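Local coordinates for DNA repair protein rhp9/CRB2 (Schizosaccharomyces pombe, PDB 2FHD) that recognises histone H4 in a methylation-state-specific way through tandem tudor domains in DNA repair, at the interface of chains A and B. Coordinates in Å, arbitrary orientation; residue numbers count along the deposited sequence, not the author numbering. Chains: chain A/B, DNA repair protein rhp9/CRB2.

The interface of chains A and B. Residues chain A 19-20; chain B 15, 21, 126-127.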
ATOM      1  N   TYR A  19     -17.822 -20.340  12.915  1.00 37.11           N
ATOM      2  CA  TYR A  19     -16.559 -20.123  13.565  1.00 35.94           C
ATOM      3  C   TYR A  19     -16.814 -19.356  14.881  1.00 34.26           C
ATOM      4  O   TYR A  19     -17.584 -18.458  14.858  1.00 35.13           O
ATOM      5  CB  TYR A  19     -15.682 -19.258  12.656  1.00 35.06           C
ATOM      6  CG  TYR A  19     -14.395 -18.950  13.365  1.00 34.46           C
ATOM      7  CD1 TYR A  19     -14.241 -17.764  14.117  1.00 30.43           C
ATOM      8  CD2 TYR A  19     -13.384 -19.886  13.378  1.00 29.93           C
ATOM      9  CE1 TYR A  19     -13.072 -17.520  14.846  1.00 28.27           C
ATOM     10  CE2 TYR A  19     -12.253 -19.659  14.061  1.00 33.60           C
ATOM     11  CZ  TYR A  19     -12.098 -18.472  14.816  1.00 34.55           C
ATOM     12  OH  TYR A  19     -10.916 -18.267  15.504  1.00 38.86           O
ATOM     13  N   PRO A  20     -16.183 -19.727  16.012  1.00 33.14           N
ATOM     14  CA  PRO A  20     -15.385 -20.973  16.168  1.00 33.37           C
ATOM     15  C   PRO A  20     -16.327 -22.123  16.471  1.00 32.14           C
ATOM     16  O   PRO A  20     -17.417 -21.890  16.983  1.00 34.20           O
ATOM     17  CB  PRO A  20     -14.466 -20.681  17.376  1.00 32.58           C
ATOM     18  CG  PRO A  20     -14.991 -19.381  18.022  1.00 31.61           C
ATOM     19  CD  PRO A  20     -16.232 -18.949  17.265  1.00 33.44           C
TER
ATOM     20  N   PHE B  15     -12.041  -9.138  12.819  1.00 27.08           N
ATOM     21  CA  PHE B  15     -11.360 -10.407  13.085  1.00 29.26           C
ATOM     22  C   PHE B  15     -10.014 -10.430  12.396  1.00 31.78           C
ATOM     23  O   PHE B  15      -9.965 -10.279  11.176  1.00 32.95           O
ATOM     24  CB  PHE B  15     -12.189 -11.544  12.529  1.00 27.93           C
ATOM     25  CG  PHE B  15     -11.551 -12.911  12.665  1.00 27.98           C
ATOM     26  CD1 PHE B  15     -11.456 -13.536  13.903  1.00 27.96           C
ATOM     27  CD2 PHE B  15     -11.067 -13.594  11.530  1.00 28.92           C
ATOM     28  CE1 PHE B  15     -10.884 -14.843  14.031  1.00 28.02           C
ATOM     29  CE2 PHE B  15     -10.467 -14.907  11.652  1.00 29.59           C
ATOM     30  CZ  PHE B  15     -10.428 -15.545  12.889  1.00 23.88           C
ATOM     31  N   SER B  21      -5.635 -15.595  16.852  0.50 43.71           N
ATOM     32  CA  SER B  21      -6.944 -15.127  16.330  0.50 42.41           C
ATOM     33  C   SER B  21      -7.787 -14.387  17.361  0.50 38.38           C
ATOM     34  O   SER B  21      -8.339 -15.000  18.269  0.50 38.28           O
ATOM     35  CB  SER B  21      -7.770 -16.212  15.580  0.50 42.22           C
ATOM     36  OG  SER B  21      -7.488 -17.545  15.985  0.50 44.37           O
ATOM     37  N   PRO B 126     -12.998 -14.170  19.855  1.00 24.67           N
ATOM     38  CA  PRO B 126     -14.196 -14.524  19.091  1.00 25.26           C
ATOM     39  C   PRO B 126     -15.357 -15.146  19.931  1.00 26.11           C
ATOM     40  O   PRO B 126     -16.524 -14.854  19.622  1.00 27.23           O
ATOM     41  CB  PRO B 126     -13.641 -15.537  18.032  1.00 24.30           C
ATOM     42  CG  PRO B 126     -12.200 -15.133  17.866  1.00 23.79           C
ATOM     43  CD  PRO B 126     -11.750 -14.717  19.247  1.00 24.80           C
ATOM     44  N   VAL B 127     -15.085 -16.015  20.941  1.00 26.48           N
ATOM     45  CA  VAL B 127     -16.226 -16.548  21.748  1.00 25.82           C
ATOM     46  C   VAL B 127     -16.938 -15.465  22.530  1.00 25.76           C
ATOM     47  O   VAL B 127     -18.105 -15.545  22.832  1.00 26.15           O
ATOM     48  CB  VAL B 127     -15.886 -17.720  22.768  1.00 26.18           C
ATOM     49  CG1 VAL B 127     -15.706 -19.034  22.090  1.00 22.84           C
ATOM     50  CG2 VAL B 127     -14.768 -17.391  23.705  1.00 24.38           C
TER
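With CG anti to the backbone N in both residues (chi1 176° each), A:Tyr19 and B:Phe15 extend their rings towards each other across the boundary between two copies of Crb2. The second torsion of A:Tyr19, chi2 -94°, sets its ring so that the CE1–CZ side is the part that meets B:Phe15. The centroids lie 5.2 Å apart with the planes at 64°, an edge-to-face pair by class but strongly offset, in which the CE1–CZ sides of the two rings meet. The shortest apolar approach is 3.6 Å, between A:Tyr19 CE1 and B:Phe15 CE1.

One tyrosine face is backed from within its own chain. A:Pro20 follows a cis peptide bond, and its CB sits 4.0 Å above the plane of the A:Tyr19 ring, over the centre. The aromatic ring is thus backed on one face by A:Pro20 and met at its rim, from the other side of the plane, by B:Phe15, an arrangement likely to limit its rotation.

B:Pro126, at the start of helix 126-129, packs alongside: its CB lies 3.8 Å from A:Tyr19 CE1, beyond the rim and on the A:Pro20 side of the ring plane. That same CB lies 4.1 Å from A:Pro20 CG, joining the two chain A residues over one proline. B:Val127 extends the apolar surface, its CG1 lying 4.1 Å from A:Pro20 CG. Replacing A:Tyr19 with an alanine would probably leave B:Phe15 CE1 and CZ without their aromatic partner, open a gap beside B:Pro126 CB and leave B:Ser21 without the nearby phenol.

No nitrogen or oxygen comes within bonding reach across this patch, so the contact is one of packing alone. It hides 171 Å² in total and belongs to a larger interface that is not an exact two-fold; the pairing may be a product of crystal packing. At the tyrosine tip, the phenolic OH of A:Tyr19 stands 3.5 Å from the hydroxyl OG of B:Ser21.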